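Local coordinates for 7,8-dihydro-6-hydroxymethylpterin pyrophosphokinase-dihydropteroate synthase (Plasmodium falciparum, PDB 6JWY), which probably catalyses two consecutive steps of folate synthesis: ATP-dependent pyrophosphorylation of 6-hydroxymethyl-7,8-dihydropterin and condensation of the product with 4-aminobenzoate to 7,8-dihydropteroate, at residues Lys47-Ser52 and Thr167-Thr172; Glu108-Phe113 and Asp335-Tyr340. The protein carries 1 engineered substitution. All coordinates share one frame; numbering follows the deposited sequence.

From the N terminus, strand 46-57 supplies K47-S52 and helix 108-115 supplies E108-F113 before any loop closes. Interaction 1 then closes a loop of 114 residues when strand 163-172 returns antiparallel beside strand 46-57. Interaction 2 closes a longer one, of 221 residues, when the end of helix 327-336 and the turn after it reach the helix. The segments alternate, so the loops cross. They also touch: N50 ND2 probably hydrogen-bonds Y110 OH at 2.9 Å, and M336 packs on T167 and V169. Sheet, helix and turn are thereby tied together in the pyrophosphokinase half of the enzyme.

Interaction 1 of 2, residues Lys47-Ser52 and Thr167-Thr172; sequences KIINTS and TVVVKT
I49 and N50 both face V169 and form a classic beta bulge in an otherwise regular antiparallel pairing of neighbouring strands. V169 O receives I49 N at 2.8 Å and N50 N only weakly at 3.4 Å, while V169 N returns a bond to N50 O from well above the carbonyl plane. Packing is close beside it. I48 CG2 lies 3.8 Å from V168 CG1 on the face covered by L38 and V41 of helix 30-44. On the opposite face the methylene of N50 rests on V169 CG2 at 3.7 Å, and its amide reaches on to Y110 and R569. I49 CG1, set between the backbone N and the carbonyl carbon (chi1 62°), crosses V169 obliquely and meets its CG1. At the partly exposed K47-K171 end two short bonds hold the backbone; only the lysine chains are loose, meeting near their roots, with CB atoms 4.3 Å apart. At the buried end S52 OG accepts T167 N at 3.0 Å in an almost straight bond (179°), and S52 N donates to T167 O. Much backbone polarity is thus met across the pair, strand 16-24 bonding V168 and V170 from their other edge, which lets I48, V168 and V170 pack as hydrocarbon against helix 30-44.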
ATOM      1  N   LYS A  47      17.674 -34.990 -19.540  1.00 21.98           N
ATOM      2  CA  LYS A  47      17.394 -34.542 -18.183  1.00 20.70           C
ATOM      3  C   LYS A  47      17.040 -33.059 -18.198  1.00 19.94           C
ATOM      4  O   LYS A  47      17.818 -32.241 -18.698  1.00 22.60           O
ATOM      5  CB  LYS A  47      18.591 -34.745 -17.240  1.00 19.80           C
ATOM      6  CG  LYS A  47      18.210 -34.575 -15.773  1.00 20.36           C
ATOM      7  CD  LYS A  47      19.294 -34.824 -14.733  1.00 21.64           C
ATOM      8  CE  LYS A  47      18.809 -34.683 -13.301  1.00 22.91           C
ATOM      9  NZ  LYS A  47      17.516 -35.398 -13.074  1.00 23.28           N
ATOM     10  N   ILE A  48      15.886 -32.724 -17.618  1.00 17.79           N
ATOM     11  CA  ILE A  48      15.507 -31.332 -17.460  1.00 17.52           C
ATOM     12  C   ILE A  48      16.309 -30.745 -16.302  1.00 17.48           C
ATOM     13  O   ILE A  48      16.199 -31.219 -15.175  1.00 18.68           O
ATOM     14  CB  ILE A  48      13.989 -31.194 -17.245  1.00 17.32           C
ATOM     15  CG1 ILE A  48      13.224 -31.631 -18.496  1.00 18.01           C
ATOM     16  CG2 ILE A  48      13.623 -29.769 -16.840  1.00 17.69           C
ATOM     17  CD1 ILE A  48      11.727 -31.405 -18.423  1.00 19.05           C
ATOM     18  N   ILE A  49      17.111 -29.707 -16.578  1.00 16.55           N
ATOM     19  CA  ILE A  49      17.971 -29.155 -15.543  1.00 15.60           C
ATOM     20  C   ILE A  49      17.695 -27.670 -15.351  1.00 15.19           C
ATOM     21  O   ILE A  49      18.335 -27.043 -14.534  1.00 16.69           O
ATOM     22  CB  ILE A  49      19.464 -29.447 -15.828  1.00 16.13           C
ATOM     23  CG1 ILE A  49      19.926 -28.804 -17.145  1.00 16.07           C
ATOM     24  CG2 ILE A  49      19.714 -30.952 -15.791  1.00 14.63           C
ATOM     25  CD1 ILE A  49      21.418 -28.932 -17.441  1.00 15.16           C
ATOM     26  N   ASN A  50      16.737 -27.099 -16.083  1.00 15.46           N
ATOM     27  CA  ASN A  50      16.283 -25.746 -15.785  1.00 14.22           C
ATOM     28  C   ASN A  50      14.908 -25.534 -16.415  1.00 14.17           C
ATOM     29  O   ASN A  50      14.537 -26.209 -17.376  1.00 14.60           O
ATOM     30  CB  ASN A  50      17.321 -24.697 -16.199  1.00 13.21           C
ATOM     31  CG  ASN A  50      17.278 -23.423 -15.381  1.00 12.91           C
ATOM     32  OD1 ASN A  50      16.228 -23.046 -14.855  1.00 12.86           O
ATOM     33  ND2 ASN A  50      18.397 -22.710 -15.327  1.00 12.06           N
ATOM     34  N   THR A  51      14.125 -24.631 -15.828  1.00 14.12           N
ATOM     35  CA  THR A  51      12.858 -24.227 -16.404  1.00 13.64           C
ATOM     36  C   THR A  51      12.618 -22.774 -16.030  1.00 13.74           C
ATOM     37  O   THR A  51      13.174 -22.293 -15.038  1.00 13.61           O
ATOM     38  CB  THR A  51      11.677 -25.034 -15.850  1.00 14.34           C
ATOM     39  OG1 THR A  51      11.813 -25.126 -14.430  1.00 17.30           O
ATOM     40  CG2 THR A  51      11.516 -26.407 -16.461  1.00 13.69           C
ATOM     41  N   SER A  52      11.769 -22.089 -16.812  1.00 13.88           N
ATOM     42  CA  SER A  52      11.441 -20.711 -16.499  1.00 13.84           C
ATOM     43  C   SER A  52      10.148 -20.735 -15.704  1.00 14.34           C
ATOM     44  O   SER A  52       9.615 -21.809 -15.454  1.00 14.81           O
ATOM     45  CB  SER A  52      11.297 -19.912 -17.771  1.00 14.12           C
ATOM     46  OG  SER A  52      10.114 -20.284 -18.474  1.00 13.76           O
ATOM     47  N   THR A 167      10.096 -22.038 -20.939  1.00 18.72           N
ATOM     48  CA  THR A 167      11.333 -22.588 -21.489  1.00 18.00           C
ATOM     49  C   THR A 167      11.954 -23.612 -20.535  1.00 17.64           C
ATOM     50  O   THR A 167      11.655 -23.631 -19.342  1.00 16.32           O
ATOM     51  CB  THR A 167      12.392 -21.526 -21.819  1.00 17.34           C
ATOM     52  OG1 THR A 167      12.684 -20.759 -20.653  1.00 17.30           O
ATOM     53  CG2 THR A 167      12.027 -20.634 -22.982  1.00 17.08           C
ATOM     54  N   VAL A 168      12.878 -24.411 -21.082  1.00 18.64           N
ATOM     55  CA  VAL A 168      13.409 -25.611 -20.442  1.00 20.49           C
ATOM     56  C   VAL A 168      14.871 -25.730 -20.864  1.00 19.51           C
ATOM     57  O   VAL A 168      15.199 -25.510 -22.024  1.00 21.66           O
ATOM     58  CB  VAL A 168      12.635 -26.861 -20.920  1.00 20.71           C
ATOM     59  CG1 VAL A 168      13.129 -28.127 -20.267  1.00 25.03           C
ATOM     60  CG2 VAL A 168      11.142 -26.743 -20.704  1.00 22.87           C
ATOM     61  N   VAL A 169      15.746 -26.109 -19.941  1.00 18.34           N
ATOM     62  CA  VAL A 169      17.059 -26.567 -20.359  1.00 18.79           C
ATOM     63  C   VAL A 169      17.133 -28.085 -20.195  1.00 20.30           C
ATOM     64  O   VAL A 169      16.789 -28.627 -19.136  1.00 20.72           O
ATOM     65  CB  VAL A 169      18.192 -25.842 -19.612  1.00 17.43           C
ATOM     66  CG1 VAL A 169      19.573 -26.338 -20.035  1.00 16.62           C
ATOM     67  CG2 VAL A 169      18.084 -24.343 -19.799  1.00 17.01           C
ATOM     68  N   VAL A 170      17.587 -28.753 -21.267  1.00 20.31           N
ATOM     69  CA  VAL A 170      17.740 -30.197 -21.260  1.00 20.60           C
ATOM     70  C   VAL A 170      19.227 -30.522 -21.376  1.00 22.30           C
ATOM     71  O   VAL A 170      19.899 -29.970 -22.242  1.00 21.18           O
ATOM     72  CB  VAL A 170      16.924 -30.860 -22.388  1.00 19.11           C
ATOM     73  CG1 VAL A 170      16.733 -32.352 -22.129  1.00 18.77           C
ATOM     74  CG2 VAL A 170      15.577 -30.182 -22.556  1.00 17.68           C
ATOM     75  N   LYS A 171      19.729 -31.379 -20.468  1.00 24.00           N
ATOM     76  CA  LYS A 171      20.957 -32.126 -20.699  1.00 25.87           C
ATOM     77  C   LYS A 171      20.565 -33.369 -21.494  1.00 26.15           C
ATOM     78  O   LYS A 171      19.907 -34.251 -20.952  1.00 29.55           O
ATOM     79  CB  LYS A 171      21.621 -32.527 -19.377  1.00 26.67           C
ATOM     80  CG  LYS A 171      23.066 -32.995 -19.459  1.00 28.12           C
ATOM     81  CD  LYS A 171      23.461 -33.922 -18.327  1.00 32.15           C
ATOM     82  CE  LYS A 171      24.161 -33.232 -17.174  1.00 34.63           C
ATOM     83  NZ  LYS A 171      23.918 -33.908 -15.878  1.00 35.31           N
ATOM     84  N   THR A 172      20.928 -33.401 -22.784  1.00 24.63           N
ATOM     85  CA  THR A 172      20.313 -34.299 -23.752  1.00 23.62           C
ATOM     86  C   THR A 172      21.358 -35.249 -24.323  1.00 24.80           C
ATOM     87  O   THR A 172      22.513 -34.847 -24.528  1.00 23.23           O
ATOM     88  CB  THR A 172      19.721 -33.538 -24.947  1.00 22.28           C
ATOM     89  OG1 THR A 172      19.074 -34.502 -25.783  1.00 20.98           O
ATOM     90  CG2 THR A 172      20.760 -32.785 -25.746  1.00 20.17           C
TER

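Interaction 2 of 2, residues Glu108-Phe113 and Asp335-Tyr340; sequences EEYETF and DMIPEY
F113 lays its ring over one face of Y340 in an offset stack, the planes only 7° apart and the centroids separated by 4.5 Å. The tip of one ring overlaps the rim of the other: F113 CZ sits 3.6 Å from Y340 CE1. Both rings leave the backbone with CG anti to N (F113 chi1 168°, Y340 chi1 172°), which sends each out from its own chain until they overlap. Y340 also fits into the angle between the F113 ring and the F113 backbone, whose carbonyl O meets its CE1 in the ring plane at 3.4 Å. I337 is the bump between Y110 and F113: its CG2 lies 3.4 Å from Y110 OH, and its CD1 comes only loosely, at 4.4 Å, to F113 CE2 at the ring edge. A type I turn, closed by Y340 N to I337 O, presents I337 and Y340 together, and F213 adds an edge-to-face neighbour to Y340. The contact joins helix 108-115 to the turn after helix 327-336 over the pyrophosphokinase sheet, where Y110 lies on I49 and V169 and F113 on I17 and V19. With no direct hydrogen bond between the segments, cohesion comes from ring stacking and apolar contact; the polar Y110 OH is answered from outside them, by N50.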
ATOM      1  N   GLU A 108      28.371 -30.314 -15.281  1.00 37.26           N
ATOM      2  CA  GLU A 108      29.559 -29.695 -15.850  1.00 36.42           C
ATOM      3  C   GLU A 108      29.271 -29.215 -17.270  1.00 32.99           C
ATOM      4  O   GLU A 108      29.675 -28.110 -17.643  1.00 29.23           O
ATOM      5  CB  GLU A 108      30.792 -30.602 -15.764  1.00 43.95           C
ATOM      6  CG  GLU A 108      31.706 -30.262 -14.594  1.00 57.83           C
ATOM      7  CD  GLU A 108      32.175 -28.813 -14.516  1.00 73.72           C
ATOM      8  OE1 GLU A 108      32.437 -28.215 -15.591  1.00 82.83           O
ATOM      9  OE2 GLU A 108      32.275 -28.270 -13.380  1.00 74.95           O
ATOM     10  N   GLU A 109      28.559 -30.045 -18.041  1.00 29.68           N
ATOM     11  CA  GLU A 109      28.218 -29.710 -19.414  1.00 30.72           C
ATOM     12  C   GLU A 109      27.423 -28.408 -19.436  1.00 29.75           C
ATOM     13  O   GLU A 109      27.596 -27.602 -20.345  1.00 31.76           O
ATOM     14  CB  GLU A 109      27.432 -30.841 -20.082  1.00 34.89           C
ATOM     15  CG  GLU A 109      28.225 -32.136 -20.246  1.00 42.71           C
ATOM     16  CD  GLU A 109      28.395 -33.056 -19.040  1.00 46.35           C
ATOM     17  OE1 GLU A 109      28.081 -32.638 -17.889  1.00 45.29           O
ATOM     18  OE2 GLU A 109      28.855 -34.203 -19.254  1.00 57.05           O
ATOM     19  N   TYR A 110      26.572 -28.212 -18.420  1.00 25.86           N
ATOM     20  CA  TYR A 110      25.745 -27.024 -18.281  1.00 26.55           C
ATOM     21  C   TYR A 110      26.588 -25.794 -17.941  1.00 27.51           C
ATOM     22  O   TYR A 110      26.341 -24.702 -18.455  1.00 30.09           O
ATOM     23  CB  TYR A 110      24.615 -27.263 -17.278  1.00 24.51           C
ATOM     24  CG  TYR A 110      23.680 -26.103 -17.075  1.00 23.85           C
ATOM     25  CD1 TYR A 110      22.894 -25.642 -18.116  1.00 25.45           C
ATOM     26  CD2 TYR A 110      23.552 -25.475 -15.849  1.00 23.77           C
ATOM     27  CE1 TYR A 110      22.021 -24.578 -17.956  1.00 26.11           C
ATOM     28  CE2 TYR A 110      22.689 -24.397 -15.673  1.00 23.04           C
ATOM     29  CZ  TYR A 110      21.913 -23.949 -16.725  1.00 25.86           C
ATOM     30  OH  TYR A 110      21.031 -22.900 -16.594  1.00 26.42           O
ATOM     31  N   GLU A 111      27.578 -25.968 -17.071  1.00 29.61           N
ATOM     32  CA  GLU A 111      28.478 -24.873 -16.759  1.00 34.07           C
ATOM     33  C   GLU A 111      29.298 -24.516 -17.995  1.00 30.61           C
ATOM     34  O   GLU A 111      29.551 -23.338 -18.238  1.00 28.63           O
ATOM     35  CB  GLU A 111      29.343 -25.221 -15.548  1.00 46.21           C
ATOM     36  CG  GLU A 111      28.608 -25.060 -14.227  1.00 63.59           C
ATOM     37  CD  GLU A 111      29.333 -25.618 -13.009  1.00 84.63           C
ATOM     38  OE1 GLU A 111      30.538 -25.973 -13.137  1.00 86.75           O
ATOM     39  OE2 GLU A 111      28.692 -25.712 -11.928  1.00 96.09           O
ATOM     40  N   THR A 112      29.680 -25.539 -18.779  1.00 27.36           N
ATOM     41  CA  THR A 112      30.434 -25.316 -19.994  1.00 26.18           C
ATOM     42  C   THR A 112      29.561 -24.489 -20.922  1.00 26.60           C
ATOM     43  O   THR A 112      30.023 -23.497 -21.473  1.00 26.57           O
ATOM     44  CB  THR A 112      30.916 -26.634 -20.619  1.00 28.36           C
ATOM     45  OG1 THR A 112      31.863 -27.259 -19.748  1.00 29.35           O
ATOM     46  CG2 THR A 112      31.531 -26.459 -21.990  1.00 26.25           C
ATOM     47  N   PHE A 113      28.280 -24.874 -21.029  1.00 26.66           N
ATOM     48  CA  PHE A 113      27.340 -24.198 -21.910  1.00 25.93           C
ATOM     49  C   PHE A 113      27.263 -22.717 -21.559  1.00 28.46           C
ATOM     50  O   PHE A 113      27.244 -21.885 -22.448  1.00 32.06           O
ATOM     51  CB  PHE A 113      25.957 -24.854 -21.861  1.00 24.22           C
ATOM     52  CG  PHE A 113      24.860 -24.054 -22.527  1.00 22.40           C
ATOM     53  CD1 PHE A 113      24.641 -24.135 -23.899  1.00 21.51           C
ATOM     54  CD2 PHE A 113      24.040 -23.218 -21.783  1.00 20.63           C
ATOM     55  CE1 PHE A 113      23.631 -23.400 -24.505  1.00 20.86           C
ATOM     56  CE2 PHE A 113      23.022 -22.496 -22.392  1.00 20.46           C
ATOM     57  CZ  PHE A 113      22.826 -22.576 -23.751  1.00 20.18           C
ATOM     58  N   ASP A 335      14.719 -15.826 -16.930  1.00 18.49           N
ATOM     59  CA  ASP A 335      14.535 -16.629 -15.739  1.00 17.37           C
ATOM     60  C   ASP A 335      15.689 -17.619 -15.587  1.00 17.14           C
ATOM     61  O   ASP A 335      16.173 -17.835 -14.485  1.00 16.97           O
ATOM     62  CB  ASP A 335      13.193 -17.350 -15.800  1.00 17.67           C
ATOM     63  CG  ASP A 335      11.980 -16.463 -15.562  1.00 17.39           C
ATOM     64  OD1 ASP A 335      12.132 -15.399 -14.913  1.00 16.52           O
ATOM     65  OD2 ASP A 335      10.874 -16.867 -15.998  1.00 17.41           O
ATOM     66  N   MET A 336      16.162 -18.180 -16.703  1.00 17.93           N
ATOM     67  CA  MET A 336      17.017 -19.347 -16.650  1.00 19.03           C
ATOM     68  C   MET A 336      18.484 -18.969 -16.773  1.00 21.51           C
ATOM     69  O   MET A 336      19.311 -19.437 -15.997  1.00 23.74           O
ATOM     70  CB  MET A 336      16.673 -20.360 -17.739  1.00 17.94           C
ATOM     71  CG  MET A 336      15.218 -20.710 -17.757  1.00 18.17           C
ATOM     72  SD  MET A 336      14.887 -22.209 -18.693  1.00 19.84           S
ATOM     73  CE  MET A 336      15.731 -21.878 -20.243  1.00 16.27           C
ATOM     74  N   ILE A 337      18.825 -18.173 -17.785  1.00 23.89           N
ATOM     75  CA  ILE A 337      20.224 -18.092 -18.162  1.00 24.32           C
ATOM     76  C   ILE A 337      20.536 -16.630 -18.434  1.00 26.66           C
ATOM     77  O   ILE A 337      20.939 -16.266 -19.533  1.00 27.22           O
ATOM     78  CB  ILE A 337      20.504 -19.004 -19.374  1.00 23.97           C
ATOM     79  CG1 ILE A 337      19.509 -18.760 -20.514  1.00 22.80           C
ATOM     80  CG2 ILE A 337      20.491 -20.463 -18.960  1.00 24.19           C
ATOM     81  CD1 ILE A 337      19.831 -19.527 -21.778  1.00 22.15           C
ATOM     82  N   PRO A 338      20.345 -15.731 -17.444  1.00 28.25           N
ATOM     83  CA  PRO A 338      20.431 -14.297 -17.718  1.00 29.84           C
ATOM     84  C   PRO A 338      21.820 -13.905 -18.218  1.00 31.82           C
ATOM     85  O   PRO A 338      21.951 -12.989 -19.029  1.00 33.61           O
ATOM     86  CB  PRO A 338      20.048 -13.621 -16.389  1.00 26.70           C
ATOM     87  CG  PRO A 338      20.266 -14.688 -15.349  1.00 26.05           C
ATOM     88  CD  PRO A 338      20.047 -16.022 -16.035  1.00 25.79           C
ATOM     89  N   GLU A 339      22.842 -14.633 -17.761  1.00 30.42           N
ATOM     90  CA  GLU A 339      24.216 -14.257 -18.045  1.00 34.18           C
ATOM     91  C   GLU A 339      24.661 -14.754 -19.426  1.00 33.19           C
ATOM     92  O   GLU A 339      25.728 -14.383 -19.911  1.00 35.15           O
ATOM     93  CB  GLU A 339      25.123 -14.715 -16.902  1.00 38.65           C
ATOM     94  CG  GLU A 339      25.469 -13.613 -15.908  1.00 52.44           C
ATOM     95  CD  GLU A 339      24.320 -12.838 -15.266  1.00 70.28           C
ATOM     96  OE1 GLU A 339      23.708 -11.982 -15.964  1.00 76.94           O
ATOM     97  OE2 GLU A 339      24.037 -13.074 -14.057  1.00 77.91           O
ATOM     98  N   TYR A 340      23.838 -15.571 -20.083  1.00 30.70           N
ATOM     99  CA  TYR A 340      24.313 -16.332 -21.226  1.00 29.60           C
ATOM    100  C   TYR A 340      24.489 -15.431 -22.446  1.00 31.44           C
ATOM    101  O   TYR A 340      23.686 -14.526 -22.666  1.00 33.81           O
ATOM    102  CB  TYR A 340      23.382 -17.512 -21.511  1.00 27.52           C
ATOM    103  CG  TYR A 340      23.701 -18.240 -22.787  1.00 27.18           C
ATOM    104  CD1 TYR A 340      24.758 -19.134 -22.858  1.00 30.58           C
ATOM    105  CD2 TYR A 340      22.954 -18.022 -23.928  1.00 26.74           C
ATOM    106  CE1 TYR A 340      25.064 -19.809 -24.032  1.00 33.76           C
ATOM    107  CE2 TYR A 340      23.236 -18.686 -25.108  1.00 29.75           C
ATOM    108  CZ  TYR A 340      24.298 -19.571 -25.166  1.00 35.94           C
ATOM    109  OH  TYR A 340      24.558 -20.204 -26.347  1.00 41.97           O
TER
HETATM  110  O   HOH W   1      21.629 -21.339 -14.735  1.00 37.22           O